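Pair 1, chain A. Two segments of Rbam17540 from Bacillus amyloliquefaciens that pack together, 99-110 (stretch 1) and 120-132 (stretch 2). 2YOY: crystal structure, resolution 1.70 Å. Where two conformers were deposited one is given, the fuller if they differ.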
# COMPACT_ATOMS: atom_id res chain seq x y z
N ALA A 99 9.84 1.95 15.66
CA ALA A 99 9.11 2.96 16.39
C ALA A 99 8.24 3.73 15.43
O ALA A 99 8.71 4.13 14.37
CB ALA A 99 10.08 3.92 17.07
N THR A 100 6.98 3.95 15.81
CA THR A 100 5.95 4.43 14.87
C THR A 100 5.27 5.68 15.36
O THR A 100 4.86 5.76 16.52
CB THR A 100 4.92 3.30 14.64
OG1 THR A 100 5.59 2.17 14.08
CG2 THR A 100 3.75 3.76 13.73
N SER A 101 5.09 6.66 14.46
CA SER A 101 4.36 7.87 14.77
C SER A 101 2.89 7.78 14.38
O SER A 101 2.03 8.24 15.11
CB SER A 101 5.01 9.10 14.13
OG SER A 101 5.15 8.91 12.76
N LYS A 102 2.60 7.21 13.21
CA LYS A 102 1.20 7.03 12.80
C LYS A 102 1.09 6.12 11.60
O LYS A 102 2.06 5.87 10.89
CB LYS A 102 0.50 8.37 12.47
CG LYS A 102 0.99 9.05 11.20
CD LYS A 102 0.19 10.31 10.91
CE LYS A 102 0.58 10.89 9.58
NZ LYS A 102 -0.20 12.11 9.25
N TRP A 103 -0.12 5.61 11.39
CA TRP A 103 -0.51 5.06 10.13
C TRP A 103 -1.69 5.86 9.59
O TRP A 103 -2.46 6.49 10.33
CB TRP A 103 -0.93 3.61 10.23
CG TRP A 103 0.04 2.62 10.78
CD1 TRP A 103 0.76 1.69 10.05
CD2 TRP A 103 0.29 2.31 12.16
NE1 TRP A 103 1.45 0.86 10.89
CE2 TRP A 103 1.19 1.21 12.19
CE3 TRP A 103 -0.17 2.83 13.37
CZ2 TRP A 103 1.64 0.63 13.41
CZ3 TRP A 103 0.31 2.27 14.58
CH2 TRP A 103 1.20 1.19 14.58
N HIS A 104 -1.77 5.91 8.28
CA HIS A 104 -2.82 6.68 7.58
C HIS A 104 -3.24 5.99 6.30
O HIS A 104 -2.42 5.41 5.57
CB HIS A 104 -2.45 8.18 7.42
CG HIS A 104 -1.03 8.44 7.01
ND1 HIS A 104 -0.73 9.33 5.99
CD2 HIS A 104 0.17 8.00 7.48
CE1 HIS A 104 0.59 9.38 5.83
NE2 HIS A 104 1.15 8.60 6.74
N TYR A 105 -4.55 5.99 6.07
CA TYR A 105 -5.20 5.21 5.01
C TYR A 105 -6.04 6.12 4.12
O TYR A 105 -6.74 7.01 4.61
CB TYR A 105 -6.12 4.14 5.63
CG TYR A 105 -5.37 3.02 6.38
CD1 TYR A 105 -5.02 3.16 7.69
CD2 TYR A 105 -5.00 1.85 5.73
CE1 TYR A 105 -4.35 2.19 8.37
CE2 TYR A 105 -4.28 0.84 6.41
CZ TYR A 105 -3.94 1.05 7.72
OH TYR A 105 -3.31 0.10 8.46
N TYR A 106 -5.95 5.87 2.82
CA TYR A 106 -6.58 6.63 1.79
C TYR A 106 -7.30 5.64 0.85
O TYR A 106 -6.88 4.49 0.71
CB TYR A 106 -5.55 7.39 0.99
CG TYR A 106 -4.64 8.29 1.82
CD1 TYR A 106 -3.60 7.76 2.58
CD2 TYR A 106 -4.89 9.64 1.93
CE1 TYR A 106 -2.84 8.57 3.41
CE2 TYR A 106 -4.09 10.44 2.70
CZ TYR A 106 -3.08 9.91 3.44
OH TYR A 106 -2.31 10.69 4.25
N ILE A 107 -8.31 6.12 0.15
CA ILE A 107 -8.96 5.33 -0.91
C ILE A 107 -9.07 6.24 -2.13
O ILE A 107 -9.13 7.45 -2.00
CB ILE A 107 -10.34 4.80 -0.50
CG1 ILE A 107 -10.77 3.69 -1.47
CG2 ILE A 107 -11.37 5.93 -0.51
CD1 ILE A 107 -11.91 2.86 -0.95
N THR A 108 -9.09 5.61 -3.28
CA THR A 108 -9.34 6.31 -4.53
C THR A 108 -10.73 6.92 -4.53
O THR A 108 -11.67 6.36 -3.99
CB THR A 108 -9.24 5.36 -5.73
OG1 THR A 108 -9.86 4.12 -5.40
CG2 THR A 108 -7.77 5.14 -6.09
N LYS A 109 -10.85 8.04 -5.22
CA LYS A 109 -12.13 8.76 -5.33
C LYS A 109 -13.05 8.05 -6.28
O LYS A 109 -12.61 7.31 -7.16
CB LYS A 109 -11.89 10.18 -5.80
CG LYS A 109 -11.08 11.02 -4.82
CD LYS A 109 -10.69 12.38 -5.39
CE LYS A 109 -10.10 13.26 -4.29
NZ LYS A 109 -9.63 14.60 -4.78
N LYS A 110 -14.35 8.33 -6.11
CA LYS A 110 -15.40 7.70 -6.92
C LYS A 110 -15.11 7.78 -8.41
O LYS A 110 -15.36 6.82 -9.15
CB LYS A 110 -16.77 8.35 -6.60
CG LYS A 110 -17.97 7.59 -7.12
CD LYS A 110 -19.26 8.22 -6.61
CE LYS A 110 -20.48 7.58 -7.22
NZ LYS A 110 -20.60 6.14 -6.87
N ARG A 120 -1.75 11.86 -5.97
CA ARG A 120 -2.39 12.29 -4.71
C ARG A 120 -3.80 12.73 -4.81
O ARG A 120 -4.60 12.48 -3.91
CB ARG A 120 -1.70 13.52 -4.13
CG ARG A 120 -0.43 13.18 -3.46
CD ARG A 120 0.60 14.27 -3.67
NE ARG A 120 1.73 13.91 -2.85
CZ ARG A 120 2.66 13.05 -3.19
NH1 ARG A 120 2.63 12.42 -4.39
NH2 ARG A 120 3.62 12.79 -2.33
N ASP A 121 -4.09 13.48 -5.86
CA ASP A 121 -5.38 14.07 -6.01
C ASP A 121 -6.46 13.09 -6.42
O ASP A 121 -7.64 13.45 -6.42
CB ASP A 121 -5.32 15.29 -6.94
CG ASP A 121 -5.00 14.95 -8.36
OD1 ASP A 121 -4.86 13.75 -8.72
OD2 ASP A 121 -4.90 15.91 -9.13
N GLU A 122 -6.08 11.82 -6.66
CA GLU A 122 -7.07 10.75 -6.84
C GLU A 122 -7.44 10.04 -5.53
O GLU A 122 -8.28 9.16 -5.56
CB GLU A 122 -6.50 9.68 -7.78
CG GLU A 122 -6.35 10.12 -9.20
CD GLU A 122 -6.05 8.95 -10.09
OE1 GLU A 122 -4.99 8.31 -9.91
OE2 GLU A 122 -6.91 8.66 -10.92
N PHE A 123 -6.80 10.41 -4.41
CA PHE A 123 -7.02 9.69 -3.11
C PHE A 123 -7.66 10.60 -2.11
O PHE A 123 -7.39 11.81 -2.06
CB PHE A 123 -5.68 9.28 -2.56
CG PHE A 123 -5.10 8.05 -3.20
CD1 PHE A 123 -5.58 6.80 -2.81
CD2 PHE A 123 -4.10 8.13 -4.16
CE1 PHE A 123 -5.10 5.65 -3.40
CE2 PHE A 123 -3.60 6.98 -4.74
CZ PHE A 123 -4.12 5.74 -4.38
N GLU A 124 -8.45 10.02 -1.23
CA GLU A 124 -8.93 10.78 -0.09
C GLU A 124 -8.67 10.02 1.17
O GLU A 124 -8.73 8.83 1.15
CB GLU A 124 -10.39 11.17 -0.20
CG GLU A 124 -11.36 10.07 -0.46
CD GLU A 124 -12.76 10.64 -0.68
OE1 GLU A 124 -13.15 11.61 -0.00
OE2 GLU A 124 -13.45 10.14 -1.56
N LEU A 125 -8.34 10.76 2.21
CA LEU A 125 -8.05 10.21 3.51
C LEU A 125 -9.29 9.59 4.08
O LEU A 125 -10.38 10.17 3.99
CB LEU A 125 -7.50 11.35 4.42
CG LEU A 125 -7.24 10.98 5.90
CD1 LEU A 125 -5.97 10.17 5.98
CD2 LEU A 125 -7.09 12.29 6.71
N ILE A 126 -9.17 8.37 4.61
CA ILE A 126 -10.31 7.69 5.24
C ILE A 126 -10.08 7.34 6.69
O ILE A 126 -11.05 7.11 7.40
CB ILE A 126 -10.76 6.40 4.48
CG1 ILE A 126 -9.62 5.36 4.37
CG2 ILE A 126 -11.30 6.83 3.14
CD1 ILE A 126 -10.05 4.03 3.81
N GLY A 127 -8.82 7.32 7.15
CA GLY A 127 -8.59 7.17 8.57
C GLY A 127 -7.13 7.37 8.99
O GLY A 127 -6.23 7.13 8.22
N THR A 128 -6.91 7.80 10.21
CA THR A 128 -5.56 8.03 10.69
C THR A 128 -5.49 7.28 12.03
O THR A 128 -6.43 7.32 12.86
CB THR A 128 -5.24 9.53 10.84
OG1 THR A 128 -5.32 10.25 9.56
CG2 THR A 128 -3.85 9.75 11.42
N VAL A 129 -4.42 6.54 12.23
CA VAL A 129 -4.18 5.84 13.51
C VAL A 129 -2.93 6.46 14.16
O VAL A 129 -1.83 6.18 13.70
CB VAL A 129 -3.98 4.35 13.33
CG1 VAL A 129 -3.78 3.68 14.69
CG2 VAL A 129 -5.18 3.70 12.62
N ASN A 130 -3.13 7.30 15.19
CA ASN A 130 -2.05 7.86 16.00
C ASN A 130 -1.37 6.88 16.86
O ASN A 130 -1.98 5.96 17.33
CB ASN A 130 -2.41 9.16 16.66
CG ASN A 130 -2.91 10.21 15.67
OD1 ASN A 130 -4.08 10.58 15.74
ND2 ASN A 130 -2.09 10.61 14.71
N HIS A 131 -0.04 6.98 16.91
CA HIS A 131 0.73 6.07 17.75
C HIS A 131 1.66 6.89 18.64
O HIS A 131 2.04 8.02 18.32
CB HIS A 131 1.50 5.08 16.88
CG HIS A 131 1.88 3.82 17.58
ND1 HIS A 131 0.96 2.89 18.02
CD2 HIS A 131 3.10 3.30 17.88
CE1 HIS A 131 1.59 1.87 18.55
NE2 HIS A 131 2.89 2.10 18.49
N ASP A 132 2.03 6.30 19.77
CA ASP A 132 2.78 7.01 20.80
C ASP A 132 4.30 6.90 20.64
O ASP A 132 5.01 7.28 21.55
CB ASP A 132 2.36 6.51 22.19
CG ASP A 132 2.74 5.05 22.44
OD1 ASP A 132 3.43 4.45 21.60
OD2 ASP A 132 2.32 4.52 23.49
O HOH W 1 0.34 11.12 15.34
O HOH W 2 1.59 10.15 16.93
O HOH W 3 -3.44 11.88 8.50
O HOH W 4 -7.23 14.45 -3.02
O HOH W 5 -15.03 10.39 -4.23

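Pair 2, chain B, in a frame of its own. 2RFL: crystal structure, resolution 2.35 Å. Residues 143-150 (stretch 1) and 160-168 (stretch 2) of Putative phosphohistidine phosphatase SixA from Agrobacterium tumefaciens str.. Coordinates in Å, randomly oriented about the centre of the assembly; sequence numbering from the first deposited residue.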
# COMPACT_ATOMS: atom_id res chain seq x y z
N SER B 143 3.60 6.62 2.56
CA SER B 143 4.53 5.84 1.69
C SER B 143 5.30 4.73 2.39
O SER B 143 6.39 4.38 1.93
CB SER B 143 5.47 6.70 0.87
OG SER B 143 5.96 5.89 -0.18
N GLY B 144 4.71 4.19 3.47
CA GLY B 144 5.19 2.98 4.16
C GLY B 144 4.75 1.75 3.39
O GLY B 144 3.61 1.65 2.96
N LEU B 145 5.67 0.83 3.16
CA LEU B 145 5.38 -0.40 2.40
C LEU B 145 5.65 -1.70 3.18
O LEU B 145 6.81 -2.08 3.40
CB LEU B 145 6.15 -0.42 1.09
CG LEU B 145 6.20 -1.68 0.23
CD1 LEU B 145 4.88 -1.81 -0.56
CD2 LEU B 145 7.45 -1.65 -0.71
N ALA B 146 4.57 -2.38 3.55
CA ALA B 146 4.62 -3.69 4.13
C ALA B 146 4.70 -4.71 3.00
O ALA B 146 3.97 -4.60 2.00
CB ALA B 146 3.41 -3.90 4.90
N VAL B 147 5.62 -5.66 3.15
CA VAL B 147 5.80 -6.80 2.23
C VAL B 147 5.47 -8.09 3.00
O VAL B 147 6.16 -8.44 3.96
CB VAL B 147 7.26 -6.90 1.67
CG1 VAL B 147 7.38 -7.99 0.61
CG2 VAL B 147 7.73 -5.56 1.12
N LEU B 148 4.43 -8.78 2.56
CA LEU B 148 3.91 -9.92 3.28
C LEU B 148 3.90 -11.19 2.46
O LEU B 148 3.64 -11.16 1.27
CB LEU B 148 2.52 -9.61 3.82
CG LEU B 148 2.49 -8.43 4.76
CD1 LEU B 148 1.53 -7.34 4.26
CD2 LEU B 148 2.09 -8.92 6.08
N ASP B 149 4.21 -12.31 3.11
CA ASP B 149 4.19 -13.63 2.49
C ASP B 149 3.41 -14.60 3.35
O ASP B 149 3.24 -14.39 4.57
CB ASP B 149 5.62 -14.19 2.29
CG ASP B 149 6.29 -13.70 1.00
OD1 ASP B 149 5.78 -13.94 -0.11
OD2 ASP B 149 7.37 -13.08 1.09
N GLN B 150 2.92 -15.64 2.67
CA GLN B 150 2.33 -16.83 3.29
C GLN B 150 3.39 -17.77 3.89
O GLN B 150 3.87 -17.59 5.00
CB GLN B 150 1.55 -17.62 2.23
CG GLN B 150 0.43 -16.86 1.59
CD GLN B 150 -0.38 -17.72 0.64
OE1 GLN B 150 -0.52 -18.93 0.84
NE2 GLN B 150 -0.94 -17.10 -0.37
N ARG B 160 -1.11 -18.79 7.69
CA ARG B 160 -1.01 -17.39 8.14
C ARG B 160 -0.08 -16.49 7.32
O ARG B 160 0.91 -16.99 6.72
CB ARG B 160 -0.68 -17.30 9.65
CG ARG B 160 0.77 -17.48 10.08
CD ARG B 160 0.80 -17.52 11.61
NE ARG B 160 2.08 -17.93 12.15
CZ ARG B 160 2.98 -17.11 12.69
NH1 ARG B 160 2.76 -15.81 12.82
NH2 ARG B 160 4.11 -17.63 13.15
N TRP B 161 -0.41 -15.19 7.31
CA TRP B 161 0.45 -14.12 6.71
C TRP B 161 1.68 -13.77 7.57
O TRP B 161 1.55 -13.53 8.77
CB TRP B 161 -0.35 -12.84 6.39
CG TRP B 161 -1.36 -12.95 5.28
CD1 TRP B 161 -2.72 -12.87 5.40
CD2 TRP B 161 -1.10 -13.17 3.88
NE1 TRP B 161 -3.32 -13.02 4.18
CE2 TRP B 161 -2.36 -13.21 3.23
CE3 TRP B 161 0.06 -13.35 3.12
CZ2 TRP B 161 -2.48 -13.43 1.84
CZ3 TRP B 161 -0.07 -13.55 1.72
CH2 TRP B 161 -1.32 -13.59 1.11
N ARG B 162 2.86 -13.74 6.98
CA ARG B 162 4.07 -13.30 7.72
C ARG B 162 4.59 -11.97 7.17
O ARG B 162 4.74 -11.82 5.95
CB ARG B 162 5.19 -14.34 7.65
CG ARG B 162 4.79 -15.81 7.72
CD ARG B 162 4.18 -16.21 9.05
NE ARG B 162 4.91 -15.65 10.18
CZ ARG B 162 5.97 -16.22 10.73
NH1 ARG B 162 6.59 -15.64 11.75
NH2 ARG B 162 6.42 -17.36 10.26
N LEU B 163 4.87 -10.99 8.02
CA LEU B 163 5.55 -9.79 7.52
C LEU B 163 7.02 -10.10 7.33
O LEU B 163 7.63 -10.70 8.21
CB LEU B 163 5.38 -8.58 8.45
CG LEU B 163 6.11 -7.33 7.97
CD1 LEU B 163 5.23 -6.41 7.12
CD2 LEU B 163 6.64 -6.58 9.18
N ILE B 164 7.58 -9.64 6.22
CA ILE B 164 8.86 -10.16 5.67
C ILE B 164 9.87 -9.01 5.46
O ILE B 164 11.13 -9.24 5.40
CB ILE B 164 8.54 -10.93 4.33
CG1 ILE B 164 8.02 -12.33 4.60
CG2 ILE B 164 9.68 -10.89 3.27
CD1 ILE B 164 9.02 -13.38 4.84
N ASP B 165 9.30 -7.80 5.34
CA ASP B 165 10.01 -6.52 5.19
C ASP B 165 9.05 -5.32 5.35
O ASP B 165 7.87 -5.41 5.04
CB ASP B 165 10.73 -6.46 3.83
CG ASP B 165 11.92 -5.49 3.81
OD1 ASP B 165 12.18 -4.79 4.83
OD2 ASP B 165 12.62 -5.43 2.76
N PHE B 166 9.57 -4.19 5.82
CA PHE B 166 8.82 -2.94 5.83
C PHE B 166 9.70 -1.76 5.40
O PHE B 166 10.82 -1.62 5.89
CB PHE B 166 8.23 -2.68 7.22
CG PHE B 166 7.04 -1.76 7.21
CD1 PHE B 166 7.19 -0.38 7.07
CD2 PHE B 166 5.75 -2.27 7.34
CE1 PHE B 166 6.08 0.47 7.06
CE2 PHE B 166 4.63 -1.43 7.33
CZ PHE B 166 4.80 -0.05 7.19
N LEU B 167 9.18 -0.92 4.49
CA LEU B 167 9.87 0.31 4.09
C LEU B 167 9.21 1.59 4.61
O LEU B 167 8.03 1.80 4.43
CB LEU B 167 10.10 0.37 2.57
CG LEU B 167 10.93 -0.78 1.96
CD1 LEU B 167 10.96 -0.79 0.44
CD2 LEU B 167 12.39 -0.85 2.55
N ALA B 168 10.00 2.42 5.29
CA ALA B 168 9.61 3.75 5.74
C ALA B 168 10.70 4.78 5.38
O ALA B 168 11.87 4.41 5.19
CB ALA B 168 9.35 3.76 7.22

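Both pairs are antiparallel strand pairs interrupted by a one-residue bulge, and 14 central residues superpose with an RMSD of 0.4 Å. In each the strand axes approach to 4.4 Å (pair 1) or 4.6 Å (pair 2), with 137° between their N-to-C directions.

The bulge is the first rule. A single carbonyl serves two consecutive amides: in pair 1, Tyr105(A) O accepts from Ile126(A) N at 2.8 Å and, weakly, from Gly127(A) N at 3.3 Å; in pair 2, Val147(B) O accepts from Ile164(B) N at 2.9 Å and, weakly, from Asp165(B) N at 3.5 Å. The extra residue is isoleucine in both, with matching CA atoms 0.1 Å apart and phi/psi of -121/-18 and -125/-23, so its helical psi absorbs the register shift. Different rotamers bring different branches to the same place: Ile126(A), chi1 p, sets CG2 3.8 Å from Ile107(A) CG2; Ile164(B), chi1 m, puts CG1 3.6 Å from Asp149(B) OD2, at the position matching Ile107(A). One site thus tolerates an apolar partner or a carboxylate, the latter hydrogen-bonded elsewhere in the structure.

Beyond the bulge, Gly127(A) matches Asp165(B). Gly127(A) lies across from Tyr105(A), whose ring has Gly127(A) O at its edge. In pair 2 the smaller Val147(B) faces a residue with a side chain, and the two CB atoms of Val147(B) and Asp165(B) stand 4.1 Å apart. Farther along the same face, Trp103(A) and Val129(A) match Leu145(B) and Leu167(B). Trp103(A) CE3 reaches Val129(A) CG1 at 3.9 Å, and its ring points its edge at the face of His131(A), centroids 5.0 Å apart and planes at 75°. The leucines meet through Leu145(B) CD2 and Leu167(B) CD1 at 3.8 Å.

On the other face, size is redistributed across the strands. His104(A) and Thr128(A) match Ala146(B) and Phe166(B). His104(A) turns its end away and its ND1 shares a 2.7 Å hydrogen bond with Tyr106(A) OH, either atom a possible donor. In pair 2 the aromatic group comes from the opposite strand: Phe166(B) CE2 lies 3.7 Å from Ala146(B) CB, and one ring face covers Leu145(B) O. Lys102(A) is matched by Gly144(B), where an ideal CB would sit a tight 3.2 Å from Phe166(B) CE1; the missing side chain leaves room for that ring.

Leucine occurs in both pairs next to the bulge, with side-chain centres that nearly coincide. Leu125(A) CD1 sits over the face of the Tyr106(A) ring, 4.1 Å from its centroid. Leu163(B) instead has CB 4.1 Å from Leu148(B) CD2 and CD1 3.8 Å from Ala146(B) CB.

At the far end, Phe123(A) and Trp161(B) nearly coincide, their side-chain centres 0.7 Å apart. Each receives a side chain from the facing stretch: Thr108(A) CG2 lies 4.3 Å from the Phe123(A) ring centroid, off-centre, while Gln150(B) CG approaches Trp161(B) CZ3 at 3.4 Å.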